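Local coordinates for cellulase (Uncultured bacterium, PDB 6XSO), which acts as a broad-specificity endoglucanase of glycoside hydrolase family 5, subfamily 4, probably cleaving internal beta-1,4 links in cellulose and in related plant polysaccharides such as xylan, at residues V31-G36 against T346-G351; V268-T273 against V304-W309. One frame throughout, in Å; residues are numbered along the deposited sequence.

Contact 1 (V31-G36 against T346-G351); sequences VGWNLG and TFYWMG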
loop_
_atom_site.group_PDB
_atom_site.type_symbol
_atom_site.label_atom_id
_atom_site.label_comp_id
_atom_site.label_asym_id
_atom_site.label_seq_id
_atom_site.Cartn_x
_atom_site.Cartn_y
_atom_site.Cartn_z
ATOM N N VAL A 31 -11.905 -0.637 7.980
ATOM C CA VAL A 31 -10.633 -0.079 8.418
ATOM C C VAL A 31 -9.571 -1.164 8.336
ATOM O O VAL A 31 -9.803 -2.302 8.752
ATOM C CB VAL A 31 -10.653 0.540 9.829
ATOM C CG1 VAL A 31 -11.323 1.891 9.777
ATOM C CG2 VAL A 31 -11.293 -0.393 10.843
ATOM N N GLY A 32 -8.398 -0.782 7.820
ATOM C CA GLY A 32 -7.309 -1.703 7.584
ATOM C C GLY A 32 -6.073 -1.385 8.413
ATOM O O GLY A 32 -5.975 -0.349 9.073
ATOM N N TRP A 33 -5.099 -2.295 8.328
ATOM C CA TRP A 33 -3.843 -2.192 9.047
ATOM C C TRP A 33 -2.742 -2.747 8.161
ATOM O O TRP A 33 -2.983 -3.653 7.358
ATOM C CB TRP A 33 -3.893 -3.038 10.302
ATOM C CG TRP A 33 -2.663 -2.972 11.169
ATOM C CD1 TRP A 33 -2.139 -1.868 11.792
ATOM C CD2 TRP A 33 -1.818 -4.069 11.524
ATOM N NE1 TRP A 33 -1.029 -2.220 12.525
ATOM C CE2 TRP A 33 -0.812 -3.567 12.371
ATOM C CE3 TRP A 33 -1.828 -5.436 11.226
ATOM C CZ2 TRP A 33 0.173 -4.385 12.920
ATOM C CZ3 TRP A 33 -0.841 -6.239 11.764
ATOM C CH2 TRP A 33 0.139 -5.716 12.598
ATOM N N ASN A 34 -1.529 -2.199 8.330
ATOM C CA ASN A 34 -0.333 -2.651 7.626
ATOM C C ASN A 34 0.519 -3.553 8.511
ATOM O O ASN A 34 0.947 -3.142 9.596
ATOM C CB ASN A 34 0.576 -1.480 7.233
ATOM C CG ASN A 34 0.130 -0.787 6.014
ATOM O OD1 ASN A 34 0.512 -1.139 4.907
ATOM N ND2 ASN A 34 -0.675 0.250 6.201
ATOM N N LEU A 35 0.856 -4.736 7.996
ATOM C CA LEU A 35 1.866 -5.610 8.601
ATOM C C LEU A 35 3.256 -5.114 8.199
ATOM O O LEU A 35 3.991 -5.732 7.421
ATOM C CB LEU A 35 1.635 -7.040 8.145
ATOM C CG LEU A 35 2.497 -8.094 8.860
ATOM C CD1 LEU A 35 2.037 -8.386 10.272
ATOM C CD2 LEU A 35 2.536 -9.392 8.031
ATOM N N GLY A 36 3.596 -3.923 8.709
ATOM C CA GLY A 36 4.792 -3.244 8.252
ATOM C C GLY A 36 6.087 -3.774 8.867
ATOM O O GLY A 36 6.121 -4.409 9.925
ATOM N N THR A 346 -8.888 3.186 4.537
ATOM C CA THR A 346 -7.666 3.598 5.223
ATOM C C THR A 346 -6.982 2.387 5.843
ATOM O O THR A 346 -7.657 1.469 6.329
ATOM C CB THR A 346 -7.938 4.624 6.338
ATOM O OG1 THR A 346 -8.637 4.035 7.427
ATOM C CG2 THR A 346 -8.753 5.790 5.801
ATOM N N PHE A 347 -5.633 2.377 5.785
ATOM C CA PHE A 347 -4.809 1.305 6.354
ATOM C C PHE A 347 -3.760 1.934 7.276
ATOM O O PHE A 347 -2.812 2.568 6.801
ATOM C CB PHE A 347 -4.128 0.477 5.239
ATOM C CG PHE A 347 -5.061 -0.429 4.463
ATOM C CD1 PHE A 347 -5.937 0.089 3.531
ATOM C CD2 PHE A 347 -5.027 -1.817 4.632
ATOM C CE1 PHE A 347 -6.787 -0.740 2.814
ATOM C CE2 PHE A 347 -5.871 -2.658 3.907
ATOM C CZ PHE A 347 -6.746 -2.124 3.004
ATOM N N TYR A 348 -3.922 1.766 8.593
ATOM C CA TYR A 348 -3.008 2.370 9.562
ATOM C C TYR A 348 -1.613 1.738 9.471
ATOM O O TYR A 348 -1.480 0.535 9.250
ATOM C CB TYR A 348 -3.591 2.222 10.991
ATOM C CG TYR A 348 -2.820 3.048 11.967
ATOM C CD1 TYR A 348 -1.795 2.481 12.717
ATOM C CD2 TYR A 348 -3.076 4.406 12.114
ATOM C CE1 TYR A 348 -1.038 3.252 13.575
ATOM C CE2 TYR A 348 -2.327 5.176 12.969
ATOM C CZ TYR A 348 -1.308 4.598 13.689
ATOM O OH TYR A 348 -0.556 5.396 14.515
ATOM N N TRP A 349 -0.565 2.556 9.627
ATOM C CA TRP A 349 0.812 2.066 9.494
ATOM C C TRP A 349 1.347 1.556 10.836
ATOM O O TRP A 349 1.670 2.350 11.723
ATOM C CB TRP A 349 1.749 3.160 8.972
ATOM C CG TRP A 349 3.159 2.615 8.862
ATOM C CD1 TRP A 349 4.221 2.882 9.684
ATOM C CD2 TRP A 349 3.616 1.648 7.921
ATOM N NE1 TRP A 349 5.318 2.149 9.294
ATOM C CE2 TRP A 349 4.972 1.375 8.219
ATOM C CE3 TRP A 349 3.014 0.978 6.848
ATOM C CZ2 TRP A 349 5.729 0.469 7.478
ATOM C CZ3 TRP A 349 3.765 0.093 6.106
ATOM C CH2 TRP A 349 5.115 -0.155 6.419
ATOM N N MET A 350 1.502 0.238 10.959
ATOM C CA MET A 350 2.167 -0.402 12.104
ATOM C C MET A 350 1.512 0.019 13.421
ATOM O O MET A 350 0.290 0.198 13.503
ATOM C CB MET A 350 3.668 -0.171 12.023
ATOM C CG MET A 350 4.343 -0.890 10.862
ATOM S SD MET A 350 6.148 -0.766 10.853
ATOM C CE MET A 350 6.571 -1.835 12.224
ATOM N N GLY A 351 2.307 0.143 14.473
ATOM C CA GLY A 351 1.733 0.319 15.782
ATOM C C GLY A 351 0.756 -0.810 16.030
ATOM O O GLY A 351 0.852 -1.880 15.417
HETATM O O HOH W 1 -7.126 2.394 9.278
#
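Asn34 lays its carboxamide against the six-membered end of the Trp349 indole, with CG 3.5 Å from CE3. The two side chains cross at about a right angle, and their planes stand 51° apart, too far tilted for a stack. The amide is fixed by its polar ends as well: ND2 donates to Tyr348 O over 3.2 Å, approaching from above that carbonyl plane, and also to Gly307 O, while OD1 accepts from Arg80. Tyr348 O is therefore gripped twice by one residue, because Asn34 N also binds it, at 2.9 Å and almost in line with the C=O bond. These bonds belong to the seam that closes an eight-stranded parallel TIM barrel, where the first strand, 31-34, meets the last, 345-349. The short axes approach to 4.0 Å at 35°. Gly32 turns both its N and its O to the neighbouring strand, N donating to Thr346 O at 2.8 Å and O accepting from Tyr348 N; a water joins the same Gly32 O to Thr346 OG1. Gly32 CA sits over one face of the Phe347 ring, 4.1 Å from its centroid, a CH-pi contact that leaves no room for a CB. Asn34, Phe347 and Trp349 share one face of the sheet, against Arg80. On the other face, Val31, Thr346 and Tyr348 pack on helix 325-341. Trp33 also starts from that face; its CG is anti to the backbone N (chi1 -178°), and the indole NE1 donates to Met350 O, 2.9 Å away and close to the ring plane, tying the strand to the turn after Trp349. In that turn Met350 CG presses on Gly36 CA at 3.5 Å, while SD and CE run on beside the Gly36 carbonyl.

Contact 2 (V268-T273 against V304-W309); sequences VHAYPT and VIIGEW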
loop_
_atom_site.group_PDB
_atom_site.type_symbol
_atom_site.label_atom_id
_atom_site.label_comp_id
_atom_site.label_asym_id
_atom_site.label_seq_id
_atom_site.Cartn_x
_atom_site.Cartn_y
_atom_site.Cartn_z
ATOM N N VAL A 268 -2.761 6.326 -2.376
ATOM C CA VAL A 268 -1.867 7.329 -1.836
ATOM C C VAL A 268 -1.622 6.991 -0.367
ATOM O O VAL A 268 -2.318 6.164 0.226
ATOM C CB VAL A 268 -2.462 8.736 -1.946
ATOM C CG1 VAL A 268 -2.834 9.051 -3.397
ATOM C CG2 VAL A 268 -3.693 8.886 -1.037
ATOM N N HIS A 269 -0.608 7.644 0.206
ATOM C CA HIS A 269 -0.319 7.554 1.637
ATOM C C HIS A 269 -0.490 8.934 2.254
ATOM O O HIS A 269 -0.439 9.952 1.559
ATOM C CB HIS A 269 1.102 7.044 1.863
ATOM C CG HIS A 269 1.326 5.670 1.310
ATOM N ND1 HIS A 269 2.580 5.130 1.118
ATOM C CD2 HIS A 269 0.444 4.733 0.895
ATOM C CE1 HIS A 269 2.460 3.913 0.613
ATOM N NE2 HIS A 269 1.176 3.660 0.441
ATOM N N ALA A 270 -0.744 8.971 3.567
ATOM C CA ALA A 270 -0.952 10.256 4.233
ATOM C C ALA A 270 -0.456 10.197 5.669
ATOM O O ALA A 270 -0.948 9.392 6.471
ATOM C CB ALA A 270 -2.436 10.625 4.238
ATOM N N TYR A 271 0.461 11.107 6.003
ATOM C CA TYR A 271 0.965 11.260 7.366
ATOM C C TYR A 271 0.875 12.732 7.744
ATOM O O TYR A 271 1.887 13.437 7.819
ATOM C CB TYR A 271 2.394 10.744 7.458
ATOM C CG TYR A 271 2.524 9.247 7.260
ATOM C CD1 TYR A 271 2.544 8.391 8.338
ATOM C CD2 TYR A 271 2.679 8.694 5.996
ATOM C CE1 TYR A 271 2.705 7.022 8.169
ATOM C CE2 TYR A 271 2.833 7.339 5.814
ATOM C CZ TYR A 271 2.863 6.501 6.899
ATOM O OH TYR A 271 3.052 5.145 6.763
ATOM N N PRO A 272 -0.335 13.228 7.978
ATOM C CA PRO A 272 -0.509 14.666 8.208
ATOM C C PRO A 272 0.165 15.127 9.490
ATOM O O PRO A 272 0.263 14.389 10.470
ATOM C CB PRO A 272 -2.029 14.828 8.331
ATOM C CG PRO A 272 -2.619 13.600 7.749
ATOM C CD PRO A 272 -1.609 12.500 7.907
ATOM N N THR A 273 0.546 16.397 9.502
ATOM C CA THR A 273 1.080 17.011 10.706
ATOM C C THR A 273 -0.069 17.493 11.585
ATOM O O THR A 273 -0.944 18.237 11.128
ATOM C CB THR A 273 1.981 18.183 10.329
ATOM O OG1 THR A 273 3.073 17.734 9.510
ATOM C CG2 THR A 273 2.557 18.816 11.568
ATOM N N VAL A 304 -10.377 5.196 -4.190
ATOM C CA VAL A 304 -9.073 5.500 -3.617
ATOM C C VAL A 304 -8.871 4.742 -2.318
ATOM O O VAL A 304 -9.785 4.617 -1.486
ATOM C CB VAL A 304 -8.902 7.016 -3.409
ATOM C CG1 VAL A 304 -7.598 7.348 -2.674
ATOM C CG2 VAL A 304 -8.968 7.728 -4.741
ATOM N N ILE A 305 -7.645 4.266 -2.137
ATOM C CA ILE A 305 -7.180 3.651 -0.903
ATOM C C ILE A 305 -6.073 4.524 -0.335
ATOM O O ILE A 305 -5.094 4.825 -1.031
ATOM C CB ILE A 305 -6.657 2.219 -1.145
ATOM C CG1 ILE A 305 -7.768 1.319 -1.679
ATOM C CG2 ILE A 305 -5.963 1.681 0.127
ATOM C CD1 ILE A 305 -7.252 -0.001 -2.290
ATOM N N ILE A 306 -6.217 4.926 0.926
ATOM C CA ILE A 306 -5.121 5.551 1.680
ATOM C C ILE A 306 -4.420 4.375 2.360
ATOM O O ILE A 306 -4.822 3.884 3.429
ATOM C CB ILE A 306 -5.623 6.632 2.637
ATOM C CG1 ILE A 306 -6.322 7.744 1.845
ATOM C CG2 ILE A 306 -4.471 7.175 3.470
ATOM C CD1 ILE A 306 -6.993 8.787 2.759
ATOM N N GLY A 307 -3.399 3.845 1.675
ATOM C CA GLY A 307 -2.837 2.560 2.047
ATOM C C GLY A 307 -1.864 2.601 3.187
ATOM O O GLY A 307 -1.454 1.540 3.663
ATOM N N GLU A 308 -1.446 3.797 3.594
ATOM C CA GLU A 308 -0.727 3.986 4.839
ATOM C C GLU A 308 -1.155 5.321 5.405
ATOM O O GLU A 308 -1.241 6.305 4.670
ATOM C CB GLU A 308 0.796 4.087 4.659
ATOM C CG GLU A 308 1.447 2.880 4.017
ATOM C CD GLU A 308 2.938 3.028 3.834
ATOM O OE1 GLU A 308 3.544 3.965 4.420
ATOM O OE2 GLU A 308 3.515 2.162 3.129
ATOM N N TRP A 309 -1.423 5.352 6.713
ATOM C CA TRP A 309 -1.574 6.625 7.400
ATOM C C TRP A 309 -1.195 6.491 8.865
ATOM O O TRP A 309 -1.162 5.395 9.434
ATOM C CB TRP A 309 -2.994 7.185 7.290
ATOM C CG TRP A 309 -4.035 6.371 8.061
ATOM C CD1 TRP A 309 -4.497 5.123 7.737
ATOM C CD2 TRP A 309 -4.733 6.756 9.256
ATOM N NE1 TRP A 309 -5.435 4.705 8.658
ATOM C CE2 TRP A 309 -5.597 5.688 9.593
ATOM C CE3 TRP A 309 -4.707 7.888 10.072
ATOM C CZ2 TRP A 309 -6.432 5.728 10.699
ATOM C CZ3 TRP A 309 -5.555 7.931 11.172
ATOM C CH2 TRP A 309 -6.398 6.856 11.471
#
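From Val268 to Ala270 the chain runs beside Ile305 to Trp309 in parallel register, with short strand axes 4.9 Å apart and turned by 47°. Strand 264-270, helix 279-298 and strand 304-309 form one beta-alpha-beta unit of the TIM barrel. Val268 brackets Ile306, its N donating to Ile305 O (3.1 Å) and its O accepting from Gly307 N (2.9 Å). Past the corner at Glu308, Ala270 N resumes the pairing with Glu308 O. Glu308 stands near the C-terminal end of the seventh strand, consistent with the place of the nucleophile in this family. Its CG lies over the centre of the His269 ring, 3.6 Å from the centroid, and the extended chain carries the carboxylate onward above the same ring, the planes only 16° apart. Tyr271 OH donates to Glu308 OE1 over 2.7 Å, meeting the anti side with its ring plane 82° from the carboxylate; OE2 forms a salt bridge with Arg80. His269 ND1 is bonded in turn to Glu175. An alanine at Glu308 would probably leave Tyr271 OH and Arg80 without this acceptor and counter-charge and open a gap over the imidazole. On the opposite face of the sheet, Ile306 fits between two neighbours, its CG1 4.1 Å from Val268 CG2 and its CG2 4.1 Å from Ala270 CB.

Overall arrangement
Both contacts are buried in the barrel wall, their centres about 10 Å apart, and neither is a surface contact. Contact 1 joins the first and eighth strands, distant in sequence; contact 2 joins the sixth and seventh and is nested within the loop that contact 1 closes. The seventh and eighth strands are themselves neighbours, with probable hydrogen bonds from Phe347 N to Ile306 O and from Trp349 N to Trp309 O. Arg80 links the polar chemistry, since NH1 reaches both Asn34 OD1 and Glu308 OE2. Across contact 1 the bonded polar groups are neutral, whereas across contact 2 a carboxylate takes part; both border the probable active-site end, where Asn34 and Trp349 touch Glu308.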